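Local coordinates for probable thioesterase (Thermus thermophilus, PDB 1Z54), which probably acts as a thioesterase of the 4-hydroxybenzoyl-CoA thioesterase family, perhaps hydrolysing fatty acyl-CoA thioesters, at the interface of chains A and B and the interface of chains A and C. Coordinates in Å, arbitrary orientation; residue numbers count along the deposited sequence, not the author numbering. Chains: chain A/B/C, probable thioesterase.

Contact 1: the interface of chains A and B. Residues chain A 11, 14-16, 18; chain B 11, 14-16, 18, 69.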
# COMPACT_ATOMS: atom_id res chain seq x y z
N TYR A 11 -1.25 -2.48 -11.30
CA TYR A 11 0.04 -1.88 -11.62
C TYR A 11 0.78 -1.44 -10.36
O TYR A 11 1.97 -1.72 -10.19
CB TYR A 11 -0.16 -0.67 -12.54
CG TYR A 11 1.10 -0.24 -13.26
CD1 TYR A 11 1.53 -0.92 -14.40
CD2 TYR A 11 1.87 0.83 -12.79
CE1 TYR A 11 2.71 -0.56 -15.05
CE2 TYR A 11 3.05 1.20 -13.43
CZ TYR A 11 3.46 0.50 -14.56
OH TYR A 11 4.64 0.85 -15.19
N THR A 14 3.15 -3.91 -8.46
CA THR A 14 4.41 -4.42 -9.00
C THR A 14 5.61 -3.67 -8.39
O THR A 14 5.49 -2.49 -8.02
CB THR A 14 4.47 -4.23 -10.53
OG1 THR A 14 4.49 -2.82 -10.83
CG2 THR A 14 3.27 -4.87 -11.20
N ASP A 15 6.76 -4.33 -8.28
CA ASP A 15 7.96 -3.69 -7.74
C ASP A 15 8.94 -3.37 -8.87
O ASP A 15 8.60 -3.48 -10.05
CB ASP A 15 8.66 -4.60 -6.70
CG ASP A 15 9.25 -5.86 -7.30
OD1 ASP A 15 9.39 -5.94 -8.55
OD2 ASP A 15 9.58 -6.78 -6.52
N GLN A 16 10.17 -2.98 -8.51
CA GLN A 16 11.20 -2.63 -9.49
C GLN A 16 11.68 -3.82 -10.31
O GLN A 16 12.10 -3.65 -11.45
CB GLN A 16 12.42 -2.00 -8.82
CG GLN A 16 12.20 -0.60 -8.30
CD GLN A 16 13.50 0.08 -7.91
OE1 GLN A 16 14.39 -0.54 -7.32
NE2 GLN A 16 13.62 1.37 -8.24
N GLY A 18 9.91 -5.88 -11.47
CA GLY A 18 8.84 -6.17 -12.42
C GLY A 18 7.86 -7.28 -12.04
O GLY A 18 7.25 -7.89 -12.92
N TYR B 11 11.76 0.32 -0.84
CA TYR B 11 11.74 -0.56 -2.01
C TYR B 11 10.30 -0.82 -2.46
O TYR B 11 9.98 -0.77 -3.65
CB TYR B 11 12.41 -1.89 -1.69
CG TYR B 11 12.80 -2.69 -2.91
CD1 TYR B 11 13.95 -2.38 -3.62
CD2 TYR B 11 12.00 -3.75 -3.36
CE1 TYR B 11 14.32 -3.10 -4.75
CE2 TYR B 11 12.36 -4.48 -4.50
CZ TYR B 11 13.51 -4.14 -5.19
OH TYR B 11 13.88 -4.85 -6.31
N THR B 14 8.39 1.63 -5.01
CA THR B 14 8.67 1.81 -6.44
C THR B 14 7.84 0.87 -7.32
O THR B 14 7.42 -0.20 -6.87
CB THR B 14 10.15 1.59 -6.76
OG1 THR B 14 10.54 0.28 -6.34
CG2 THR B 14 11.02 2.62 -6.07
N ASP B 15 7.60 1.29 -8.56
CA ASP B 15 6.82 0.50 -9.52
C ASP B 15 7.71 -0.07 -10.63
O ASP B 15 8.94 0.01 -10.57
CB ASP B 15 5.72 1.35 -10.16
CG ASP B 15 6.26 2.57 -10.90
OD1 ASP B 15 7.29 2.45 -11.60
OD2 ASP B 15 5.63 3.65 -10.81
N GLN B 16 7.06 -0.65 -11.64
CA GLN B 16 7.75 -1.25 -12.77
C GLN B 16 8.61 -0.28 -13.56
O GLN B 16 9.60 -0.68 -14.16
CB GLN B 16 6.74 -1.90 -13.73
CG GLN B 16 6.10 -3.14 -13.17
CD GLN B 16 5.19 -3.84 -14.16
OE1 GLN B 16 4.58 -4.85 -13.83
NE2 GLN B 16 5.10 -3.31 -15.37
N GLY B 18 10.44 1.68 -12.38
CA GLY B 18 11.64 1.90 -11.59
C GLY B 18 11.59 3.16 -10.76
O GLY B 18 12.60 3.58 -10.20
N PHE B 69 14.34 4.47 -5.54
CA PHE B 69 14.78 3.74 -4.37
C PHE B 69 16.27 3.95 -4.20
O PHE B 69 17.03 3.86 -5.17
CB PHE B 69 14.47 2.25 -4.50
CG PHE B 69 15.08 1.43 -3.40
CD1 PHE B 69 16.23 0.69 -3.63
CD2 PHE B 69 14.53 1.43 -2.13
CE1 PHE B 69 16.83 -0.03 -2.61
CE2 PHE B 69 15.13 0.71 -1.09
CZ PHE B 69 16.28 -0.02 -1.34
O HOH W 1 4.66 -7.42 -12.91
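Packing is tightest where each Gln16 lies against Thr14 of the partner chain. The CG methylene of A:Gln16 sits 3.4 Å from CB of B:Thr14, and in the twin contact CG of B:Gln16 is 3.3 Å from CB of A:Thr14. Each threonine hydroxyl takes the crowded position between its own backbone N and carbonyl carbon. From there OG1 of A:Thr14 donates to the carbonyl O of A:Tyr11 at 2.8 Å, a bond in the carbonyl plane that fixes the side chain's rotation.

Both glutamines are extended beyond CG, but their amides are turned differently, with chi3 -41° in A:Gln16 and -179° in B:Gln16. NE2 of A:Gln16 gives a hydrogen bond to the carbonyl O of B:Gly18 at 3.1 Å, reaching it from above the carbonyl plane and bent to 138° at the hydrogen. An alanine in place of A:Gln16 would remove this bond and the methylene packing on B:Thr14, and would probably loosen the loop pairing. On the looser, water-bearing side, OE1 of B:Gln16 meets water 1 at 2.7 Å, and the water lies 2.6 Å from the carbonyl O of A:Gly18. Between the two glutamines, A:Asp15 and B:Asp15 bring their backbone O atoms to 3.5 Å.

The patch belongs to a two-fold interface. In each chain it is built on the loop between the 3-10 helix 11-13 and helix 24-39, where Asp15 probably corresponds to the family's catalytic aspartate.

Contact 2: the interface of chains A and C. Residues chain A 7, 10, 12-13, 27-28; chain C 7, 10, 13, 27-28, 31.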
# COMPACT_ATOMS: atom_id res chain seq x y z
N ILE A 7 -8.11 -12.59 -8.82
CA ILE A 7 -7.60 -11.25 -8.55
C ILE A 7 -6.76 -10.73 -9.71
O ILE A 7 -5.74 -11.33 -10.06
CB ILE A 7 -6.74 -11.23 -7.25
CG1 ILE A 7 -7.62 -11.55 -6.04
CG2 ILE A 7 -6.07 -9.88 -7.08
CD1 ILE A 7 -6.87 -11.57 -4.71
N ARG A 10 -2.79 -5.41 -9.99
CA ARG A 10 -2.82 -3.97 -10.20
C ARG A 10 -1.40 -3.44 -10.40
O ARG A 10 -0.45 -3.93 -9.77
CB ARG A 10 -3.53 -3.29 -9.02
CG ARG A 10 -5.02 -3.04 -9.31
CD ARG A 10 -6.00 -3.61 -8.28
NE ARG A 10 -5.93 -2.95 -6.99
CZ ARG A 10 -6.96 -2.80 -6.15
NH1 ARG A 10 -6.78 -2.18 -4.99
NH2 ARG A 10 -8.16 -3.25 -6.48
N ALA A 12 0.07 -0.76 -9.47
CA ALA A 12 0.64 -0.27 -8.21
C ALA A 12 1.27 -1.37 -7.36
O ALA A 12 2.13 -1.09 -6.54
CB ALA A 12 -0.44 0.44 -7.40
N GLU A 13 0.85 -2.61 -7.57
CA GLU A 13 1.36 -3.73 -6.78
C GLU A 13 2.69 -4.33 -7.29
O GLU A 13 3.28 -5.17 -6.62
CB GLU A 13 0.27 -4.81 -6.68
CG GLU A 13 -1.08 -4.20 -6.25
CD GLU A 13 -2.24 -5.18 -6.28
OE1 GLU A 13 -2.34 -5.97 -7.25
OE2 GLU A 13 -3.07 -5.16 -5.35
N VAL A 27 -2.17 -9.29 1.15
CA VAL A 27 -3.41 -8.58 0.83
C VAL A 27 -4.28 -9.48 -0.05
O VAL A 27 -5.50 -9.54 0.13
CB VAL A 27 -3.11 -7.24 0.12
CG1 VAL A 27 -4.40 -6.62 -0.41
CG2 VAL A 27 -2.45 -6.27 1.10
N TYR A 28 -3.65 -10.18 -0.99
CA TYR A 28 -4.37 -11.11 -1.86
C TYR A 28 -4.97 -12.22 -1.00
O TYR A 28 -6.10 -12.64 -1.22
CB TYR A 28 -3.42 -11.75 -2.88
CG TYR A 28 -2.91 -10.84 -3.98
CD1 TYR A 28 -1.97 -11.31 -4.89
CD2 TYR A 28 -3.38 -9.53 -4.13
CE1 TYR A 28 -1.50 -10.51 -5.92
CE2 TYR A 28 -2.91 -8.72 -5.17
CZ TYR A 28 -1.97 -9.23 -6.06
OH TYR A 28 -1.50 -8.48 -7.13
N ILE C 7 -15.22 -2.09 -8.12
CA ILE C 7 -14.15 -2.38 -7.19
C ILE C 7 -14.67 -2.74 -5.80
O ILE C 7 -15.35 -1.95 -5.15
CB ILE C 7 -13.19 -1.19 -7.03
CG1 ILE C 7 -12.59 -0.82 -8.39
CG2 ILE C 7 -12.08 -1.55 -6.03
CD1 ILE C 7 -11.48 0.20 -8.31
N ARG C 10 -11.09 -3.47 -0.17
CA ARG C 10 -10.32 -4.44 0.60
C ARG C 10 -10.13 -3.96 2.02
O ARG C 10 -10.02 -2.76 2.28
CB ARG C 10 -8.95 -4.69 -0.06
CG ARG C 10 -9.04 -5.36 -1.42
CD ARG C 10 -7.68 -5.47 -2.10
NE ARG C 10 -7.79 -6.15 -3.39
CZ ARG C 10 -6.79 -6.28 -4.26
NH1 ARG C 10 -5.59 -5.78 -4.00
NH2 ARG C 10 -6.99 -6.93 -5.40
N GLU C 13 -7.39 -1.69 2.64
CA GLU C 13 -7.48 -0.31 2.15
C GLU C 13 -8.20 0.67 3.09
O GLU C 13 -8.16 1.89 2.86
CB GLU C 13 -8.13 -0.31 0.77
CG GLU C 13 -7.41 -1.23 -0.22
CD GLU C 13 -8.13 -1.38 -1.55
OE1 GLU C 13 -9.38 -1.39 -1.56
OE2 GLU C 13 -7.44 -1.51 -2.58
N VAL C 27 -5.02 4.42 -6.63
CA VAL C 27 -4.85 3.05 -7.10
C VAL C 27 -6.15 2.63 -7.80
O VAL C 27 -6.12 1.87 -8.77
CB VAL C 27 -4.55 2.08 -5.93
CG1 VAL C 27 -4.40 0.65 -6.45
CG2 VAL C 27 -3.27 2.50 -5.21
N TYR C 28 -7.28 3.12 -7.30
CA TYR C 28 -8.57 2.80 -7.91
C TYR C 28 -8.66 3.42 -9.31
O TYR C 28 -9.07 2.76 -10.26
CB TYR C 28 -9.73 3.34 -7.06
CG TYR C 28 -9.99 2.60 -5.77
CD1 TYR C 28 -10.93 3.07 -4.86
CD2 TYR C 28 -9.31 1.40 -5.47
CE1 TYR C 28 -11.21 2.39 -3.68
CE2 TYR C 28 -9.59 0.71 -4.28
CZ TYR C 28 -10.54 1.21 -3.39
OH TYR C 28 -10.82 0.57 -2.21
N ALA C 31 -6.58 1.40 -11.70
CA ALA C 31 -7.19 0.13 -12.11
C ALA C 31 -8.27 0.39 -13.16
O ALA C 31 -8.34 -0.32 -14.16
CB ALA C 31 -7.79 -0.59 -10.91
O HOH W 2 -5.10 -6.45 -7.30
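Two arginines meet tip to tip at the centre, their guanidinium planes 3° apart and stacked face to face, with CZ of A:Arg10 4.0 Å from CZ of C:Arg10. CG1 of each Val27 packs beside the stack, the valines crossing the arginine chains at about a right angle; CG1 of A:Val27 touches CD of C:Arg10 at 3.9 Å. The routes differ despite the two-fold relation: C:Arg10 is extended from CG to NE, whereas A:Arg10 bends at chi2 and chi3 (126° and 68°).

Outer apolar contacts flank this core. CG of A:Arg10 is 4.0 Å from the CB methyl of C:Ala31, and CB of A:Ala12 lies 4.1 Å from CG1 of C:Val27.

NH1 of A:Arg10 forms a salt bridge and hydrogen bond with OE2 of C:Glu13 at 2.6 Å, and NH1 of C:Arg10 does the same with OE2 of A:Glu13 at 2.9 Å; the A:Arg10 bond is the more bent. Each NH1 meets OE2 nearly along its C-O axis, and that oxygen lies close to the plane of the guanidinium, so each acid sits at the rim of the stack and leaves its face to the other arginine. The glutamates would probably offset the like charges.

Further out, the second carboxylate oxygen, OE1, anchors each Glu13 within its own chain by accepting from the backbone N of Arg10 and the phenol OH of Tyr28, both from above the carboxylate plane. In chain A the OH of A:Tyr28 sits 2.6 Å from OE1 of A:Glu13. NH2 of C:Arg10 is 2.7 Å from water 2, which also contacts OE1 of A:Glu13.

The C-alpha centres of contact 1 and contact 2 are about 15 Å apart, and chain A takes part in both, facing chain B in one and chain C in the other. One short stretch of chain A serves the two: A:Tyr11, A:Ala12 and A:Glu13 form a single 3-10 helix, with A:Tyr11 turned to contact 1 and A:Ala12 and A:Glu13 to contact 2, A:Arg10 just ahead of them. Since each interface is two-fold symmetric, together they can tie four chains into the deposited tetramer, though the structure alone does not show that this is the form in solution. A shift in this segment could be felt at both interfaces.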